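Local atomic coordinates of hypothetical protein aq_1665 (Aquifex aeolicus, PDB entry 1XM7), a protein that is of unknown function but belongs to the calcineurin-like phosphoesterase family, and so is probably a hydrolase. Residues 8-13 against 51-56; 76-81 against 93-98. One frame throughout, in Å; residues are numbered along the deposited sequence.

Contact 1: residues 8-13 against 51-56; sequences SDTHFY and GDFTWH
With CG anti to its carbonyl carbon (chi1 -81°), the H11 imidazole runs alongside W55, while F53, whose CG is anti to the backbone N (chi1 174°), carries its ring to F12. The two loops follow the neighbouring parallel strands 4-7 and 46-49 of a calcineurin-like phosphoesterase fold and hold D9 and H11 of the DxH motif and D52 of the GD motif, whose counterparts bind metal in relatives. Backbone bonds pin the loops: D9 N to G51 O, H11 N to D52 O, F12 N to F53 O, and in return W55 N to F12 O at 2.7 Å. F53 O is gripped twice, since T10 OG1 also donates to it at 2.7 Å; the same hydroxyl bonds H49 NE2. D9 OD2 and D52 OD1 are 4.2 Å apart, a closeness of like charges that would probably be unfavourable without a metal ion, as bound between such carboxylates in relatives; D52 OD2 pairs with H81 N, and D9 OD1 takes S8 OG on its anti lone pair. The imidazole of H11 lies 26° from the plane of the W55 six-membered ring but slid along it, H11 CD2 meeting W55 CZ3 at 3.5 Å. F12 turns its edge toward the F53 face in an offset edge-to-face pair, F12 CE2 lying 3.6 Å from F53 CE1. Farther along, Y13 CB sits over one face of the H56 ring, 3.3 Å from H56 NE2.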
loop_
_atom_site.group_PDB
_atom_site.type_symbol
_atom_site.label_atom_id
_atom_site.label_comp_id
_atom_site.label_asym_id
_atom_site.label_seq_id
_atom_site.Cartn_x
_atom_site.Cartn_y
_atom_site.Cartn_z
ATOM N N SER A 8 0.409 2.422 -1.019
ATOM C CA SER A 8 0.654 1.269 -1.868
ATOM C C SER A 8 0.445 1.576 -3.337
ATOM O O SER A 8 -0.131 2.600 -3.691
ATOM C CB SER A 8 -0.245 0.105 -1.462
ATOM O OG SER A 8 -1.587 0.421 -1.737
ATOM N N ASP A 9 0.921 0.672 -4.185
ATOM C CA ASP A 9 0.794 0.812 -5.627
ATOM C C ASP A 9 1.442 2.086 -6.128
ATOM O O ASP A 9 0.859 2.812 -6.936
ATOM C CB ASP A 9 -0.674 0.790 -6.033
ATOM C CG ASP A 9 -1.391 -0.413 -5.492
ATOM O OD1 ASP A 9 -1.907 -0.345 -4.361
ATOM O OD2 ASP A 9 -1.416 -1.443 -6.182
ATOM N N THR A 10 2.657 2.345 -5.654
ATOM C CA THR A 10 3.389 3.533 -6.052
ATOM C C THR A 10 3.861 3.451 -7.505
ATOM O O THR A 10 3.966 4.474 -8.195
ATOM C CB THR A 10 4.573 3.756 -5.115
ATOM O OG1 THR A 10 5.244 2.515 -4.896
ATOM C CG2 THR A 10 4.087 4.287 -3.784
ATOM N N HIS A 11 4.124 2.230 -7.967
ATOM C CA HIS A 11 4.563 2.003 -9.337
ATOM C C HIS A 11 5.684 2.942 -9.770
ATOM O O HIS A 11 5.653 3.489 -10.879
ATOM C CB HIS A 11 3.387 2.157 -10.310
ATOM C CG HIS A 11 2.501 0.949 -10.401
ATOM N ND1 HIS A 11 1.531 0.658 -9.465
ATOM C CD2 HIS A 11 2.442 -0.044 -11.321
ATOM C CE1 HIS A 11 0.913 -0.459 -9.804
ATOM N NE2 HIS A 11 1.447 -0.905 -10.926
ATOM N N PHE A 12 6.668 3.142 -8.901
ATOM C CA PHE A 12 7.783 4.010 -9.242
ATOM C C PHE A 12 8.386 3.532 -10.548
ATOM O O PHE A 12 8.631 2.347 -10.726
ATOM C CB PHE A 12 8.856 3.980 -8.155
ATOM C CG PHE A 12 8.464 4.678 -6.889
ATOM C CD1 PHE A 12 8.107 6.022 -6.901
ATOM C CD2 PHE A 12 8.502 4.007 -5.672
ATOM C CE1 PHE A 12 7.797 6.692 -5.719
ATOM C CE2 PHE A 12 8.194 4.666 -4.482
ATOM C CZ PHE A 12 7.843 6.010 -4.505
ATOM N N TYR A 13 8.608 4.468 -11.463
ATOM C CA TYR A 13 9.203 4.170 -12.757
ATOM C C TYR A 13 8.295 3.465 -13.742
ATOM O O TYR A 13 8.734 3.100 -14.832
ATOM C CB TYR A 13 10.491 3.367 -12.579
ATOM C CG TYR A 13 11.639 4.185 -12.029
ATOM C CD1 TYR A 13 12.161 3.936 -10.760
ATOM C CD2 TYR A 13 12.208 5.207 -12.783
ATOM C CE1 TYR A 13 13.223 4.684 -10.262
ATOM C CE2 TYR A 13 13.267 5.960 -12.294
ATOM C CZ TYR A 13 13.766 5.695 -11.040
ATOM O OH TYR A 13 14.794 6.461 -10.562
ATOM N N GLY A 51 2.325 -3.103 -1.437
ATOM C CA GLY A 51 2.329 -3.685 -2.765
ATOM C C GLY A 51 2.655 -2.853 -3.988
ATOM O O GLY A 51 2.247 -1.700 -4.104
ATOM N N ASP A 52 3.375 -3.491 -4.914
ATOM C CA ASP A 52 3.803 -2.901 -6.176
ATOM C C ASP A 52 4.560 -1.593 -5.969
ATOM O O ASP A 52 4.128 -0.512 -6.355
ATOM C CB ASP A 52 2.597 -2.745 -7.103
ATOM C CG ASP A 52 2.056 -4.098 -7.567
ATOM O OD1 ASP A 52 1.032 -4.148 -8.275
ATOM O OD2 ASP A 52 2.675 -5.125 -7.219
ATOM N N PHE A 53 5.719 -1.752 -5.343
ATOM C CA PHE A 53 6.635 -0.690 -4.994
ATOM C C PHE A 53 7.261 -0.004 -6.198
ATOM O O PHE A 53 6.930 1.144 -6.510
ATOM C CB PHE A 53 7.732 -1.271 -4.095
ATOM C CG PHE A 53 8.835 -0.304 -3.771
ATOM C CD1 PHE A 53 8.557 0.919 -3.176
ATOM C CD2 PHE A 53 10.151 -0.624 -4.038
ATOM C CE1 PHE A 53 9.571 1.797 -2.857
ATOM C CE2 PHE A 53 11.174 0.248 -3.722
ATOM C CZ PHE A 53 10.886 1.459 -3.132
ATOM N N THR A 54 8.176 -0.703 -6.869
ATOM C CA THR A 54 8.857 -0.135 -8.026
ATOM C C THR A 54 8.717 -1.009 -9.263
ATOM O O THR A 54 8.630 -2.242 -9.163
ATOM C CB THR A 54 10.359 0.084 -7.732
ATOM O OG1 THR A 54 10.959 0.789 -8.822
ATOM C CG2 THR A 54 11.069 -1.232 -7.535
ATOM N N TRP A 55 8.702 -0.365 -10.430
ATOM C CA TRP A 55 8.555 -1.079 -11.689
ATOM C C TRP A 55 9.860 -1.769 -12.098
ATOM O O TRP A 55 9.837 -2.810 -12.740
ATOM C CB TRP A 55 8.063 -0.128 -12.788
ATOM C CG TRP A 55 7.222 -0.828 -13.819
ATOM C CD1 TRP A 55 7.470 -0.920 -15.165
ATOM C CD2 TRP A 55 6.051 -1.617 -13.573
ATOM N NE1 TRP A 55 6.527 -1.727 -15.765
ATOM C CE2 TRP A 55 5.649 -2.169 -14.812
ATOM C CE3 TRP A 55 5.310 -1.914 -12.426
ATOM C CZ2 TRP A 55 4.541 -3.005 -14.932
ATOM C CZ3 TRP A 55 4.204 -2.747 -12.544
ATOM C CH2 TRP A 55 3.832 -3.285 -13.792
ATOM N N HIS A 56 10.993 -1.193 -11.723
ATOM C CA HIS A 56 12.295 -1.788 -12.007
ATOM C C HIS A 56 13.299 -1.142 -11.053
ATOM O O HIS A 56 12.951 -0.197 -10.345
ATOM C CB HIS A 56 12.699 -1.562 -13.460
ATOM C CG HIS A 56 12.843 -0.122 -13.831
ATOM N ND1 HIS A 56 13.873 0.668 -13.363
ATOM C CD2 HIS A 56 12.092 0.669 -14.633
ATOM C CE1 HIS A 56 13.750 1.883 -13.866
ATOM N NE2 HIS A 56 12.678 1.911 -14.639
#

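Contact 2: residues 76-81 against 93-98; sequences LVMGNH and DEIYDF
Three main-chain bonds join the segments in parallel register, L76 beside I95 and V77 beside Y96. L76 N donates to E94 O at 2.8 Å, in the plane of that carbonyl. L76 O takes Y96 N nearly along its C=O axis, also at 2.8 Å. Beyond the end of strand 73-77, M78 N reaches Y96 O at 3.1 Å, so the pairing continues one residue into the loop. The CA-H groups of I95 and V77 add weaker contacts to L76 O and Y96 O. Together the strands form the two ends of a beta-alpha-beta unit, with helix 85-88 between them, and 94-96 is an edge strand of the five-stranded sheet. Apolar packing gathers on the face that bears L76 and I95, where L88 of that helix touches both. I95 CG2, anti to its backbone N, lies 4.3 Å from L76 CD2 and meets M78 CG at 3.8 Å. The M78 chain is extended at chi2 (179°), which lays SD against I95 CG2 and D97 CA, and bends at its last torsion, which turns CE. An alanine in place of M78 would remove CG and SD and would probably leave I95 CG2 and the D97 backbone less well packed. Polar side chains meet on the other face: Y96 OH donates to E94 OE1 at 2.7 Å, on its anti lone pair, while E94 OE2 forms a salt bridge with R73. A water donates to M78 O (2.8 Å) and to F98 O (2.7 Å), and F98 O is also hydrogen-bonded to S112 OG.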
loop_
_atom_site.group_PDB
_atom_site.type_symbol
_atom_site.label_atom_id
_atom_site.label_comp_id
_atom_site.label_asym_id
_atom_site.label_seq_id
_atom_site.Cartn_x
_atom_site.Cartn_y
_atom_site.Cartn_z
ATOM N N LEU A 76 7.472 -3.717 3.951
ATOM C CA LEU A 76 6.696 -3.990 2.742
ATOM C C LEU A 76 5.882 -5.278 2.809
ATOM O O LEU A 76 6.307 -6.269 3.417
ATOM C CB LEU A 76 7.627 -4.069 1.514
ATOM C CG LEU A 76 7.088 -4.763 0.242
ATOM C CD1 LEU A 76 6.058 -3.876 -0.440
ATOM C CD2 LEU A 76 8.225 -5.060 -0.732
ATOM N N VAL A 77 4.702 -5.238 2.190
ATOM C CA VAL A 77 3.830 -6.397 2.075
ATOM C C VAL A 77 3.750 -6.520 0.560
ATOM O O VAL A 77 3.140 -5.687 -0.120
ATOM C CB VAL A 77 2.421 -6.154 2.654
ATOM C CG1 VAL A 77 1.612 -7.451 2.600
ATOM C CG2 VAL A 77 2.525 -5.661 4.094
ATOM N N MET A 78 4.402 -7.553 0.044
ATOM C CA MET A 78 4.496 -7.814 -1.382
ATOM C C MET A 78 3.238 -7.922 -2.221
ATOM O O MET A 78 2.284 -8.608 -1.869
ATOM C CB MET A 78 5.351 -9.058 -1.590
ATOM C CG MET A 78 6.749 -8.897 -1.015
ATOM S SD MET A 78 7.772 -10.317 -1.195
ATOM C CE MET A 78 8.287 -10.098 -2.815
ATOM N N GLY A 79 3.276 -7.223 -3.351
ATOM C CA GLY A 79 2.191 -7.230 -4.316
ATOM C C GLY A 79 2.582 -8.142 -5.477
ATOM O O GLY A 79 3.676 -8.710 -5.484
ATOM N N ASN A 80 1.719 -8.289 -6.474
ATOM C CA ASN A 80 2.056 -9.182 -7.562
ATOM C C ASN A 80 3.269 -8.778 -8.389
ATOM O O ASN A 80 3.960 -9.643 -8.938
ATOM C CB ASN A 80 0.865 -9.383 -8.494
ATOM C CG ASN A 80 1.168 -10.374 -9.611
ATOM O OD1 ASN A 80 1.063 -10.040 -10.794
ATOM N ND2 ASN A 80 1.557 -11.597 -9.240
ATOM N N HIS A 81 3.550 -7.486 -8.496
ATOM C CA HIS A 81 4.694 -7.092 -9.298
ATOM C C HIS A 81 6.005 -7.090 -8.504
ATOM O O HIS A 81 7.087 -7.016 -9.085
ATOM C CB HIS A 81 4.464 -5.725 -9.939
ATOM C CG HIS A 81 5.466 -5.389 -11.004
ATOM N ND1 HIS A 81 5.417 -5.933 -12.270
ATOM C CD2 HIS A 81 6.560 -4.590 -10.982
ATOM C CE1 HIS A 81 6.434 -5.481 -12.984
ATOM N NE2 HIS A 81 7.144 -4.665 -12.225
ATOM N N ASP A 93 12.956 -2.444 5.789
ATOM C CA ASP A 93 13.554 -3.058 6.969
ATOM C C ASP A 93 12.939 -4.422 7.215
ATOM O O ASP A 93 13.593 -5.322 7.737
ATOM C CB ASP A 93 13.330 -2.167 8.182
ATOM C CG ASP A 93 13.861 -0.766 7.967
ATOM O OD1 ASP A 93 13.059 0.178 7.832
ATOM O OD2 ASP A 93 15.097 -0.610 7.922
ATOM N N GLU A 94 11.674 -4.559 6.839
ATOM C CA GLU A 94 10.936 -5.811 6.994
ATOM C C GLU A 94 10.131 -6.048 5.720
ATOM O O GLU A 94 9.564 -5.113 5.147
ATOM C CB GLU A 94 9.969 -5.730 8.187
ATOM C CG GLU A 94 10.618 -5.547 9.574
ATOM C CD GLU A 94 9.618 -5.123 10.668
ATOM O OE1 GLU A 94 8.510 -5.706 10.730
ATOM O OE2 GLU A 94 9.940 -4.215 11.476
ATOM N N ILE A 95 10.092 -7.293 5.272
ATOM C CA ILE A 95 9.324 -7.646 4.088
ATOM C C ILE A 95 8.505 -8.889 4.411
ATOM O O ILE A 95 9.033 -9.893 4.893
ATOM C CB ILE A 95 10.232 -7.943 2.882
ATOM C CG1 ILE A 95 11.027 -6.690 2.518
ATOM C CG2 ILE A 95 9.397 -8.388 1.700
ATOM C CD1 ILE A 95 12.000 -6.897 1.395
ATOM N N TYR A 96 7.207 -8.801 4.159
ATOM C CA TYR A 96 6.288 -9.901 4.404
ATOM C C TYR A 96 5.735 -10.279 3.040
ATOM O O TYR A 96 5.142 -9.444 2.358
ATOM C CB TYR A 96 5.189 -9.421 5.348
ATOM C CG TYR A 96 5.749 -9.065 6.697
ATOM C CD1 TYR A 96 6.051 -10.060 7.625
ATOM C CD2 TYR A 96 6.070 -7.753 7.015
ATOM C CE1 TYR A 96 6.666 -9.762 8.830
ATOM C CE2 TYR A 96 6.690 -7.440 8.223
ATOM C CZ TYR A 96 6.986 -8.456 9.125
ATOM O OH TYR A 96 7.615 -8.170 10.314
ATOM N N ASP A 97 5.930 -11.530 2.636
ATOM C CA ASP A 97 5.492 -11.938 1.314
ATOM C C ASP A 97 4.000 -11.970 1.009
ATOM O O ASP A 97 3.628 -12.041 -0.162
ATOM C CB ASP A 97 6.138 -13.273 0.921
ATOM C CG ASP A 97 5.938 -14.346 1.951
ATOM O OD1 ASP A 97 6.491 -14.206 3.061
ATOM O OD2 ASP A 97 5.231 -15.329 1.644
ATOM N N PHE A 98 3.136 -11.922 2.015
ATOM C CA PHE A 98 1.715 -11.913 1.698
ATOM C C PHE A 98 0.826 -11.075 2.599
ATOM O O PHE A 98 -0.080 -10.412 2.106
ATOM C CB PHE A 98 1.153 -13.329 1.621
ATOM C CG PHE A 98 -0.268 -13.386 1.101
ATOM C CD1 PHE A 98 -1.346 -13.523 1.974
ATOM C CD2 PHE A 98 -0.525 -13.278 -0.262
ATOM C CE1 PHE A 98 -2.649 -13.553 1.501
ATOM C CE2 PHE A 98 -1.833 -13.306 -0.744
ATOM C CZ PHE A 98 -2.895 -13.445 0.142
HETATM O O HOH W 1 0.099 -9.014 -0.212
#

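From the N terminus, strand 4-7 runs into loop 8-13, and contact 1 closes when the chain returns along strand 46-49 to 51-56, with helices 17-20 and 29-38 in the intervening loop. After helix 63-69, strand 73-77 opens contact 2, which closes around the much shorter excursion through helix 85-88. The two contacts follow in series and neither nest nor cross. Contact 2 pairs two strands of the five-stranded sheet, and contact 1 joins the loops that leave two others, 4-7 and 46-49; strand 46-49 lies between 4-7 and 73-77. The contacts meet beyond the strands at D52 and H81, where the H81 ring also stacks with W55.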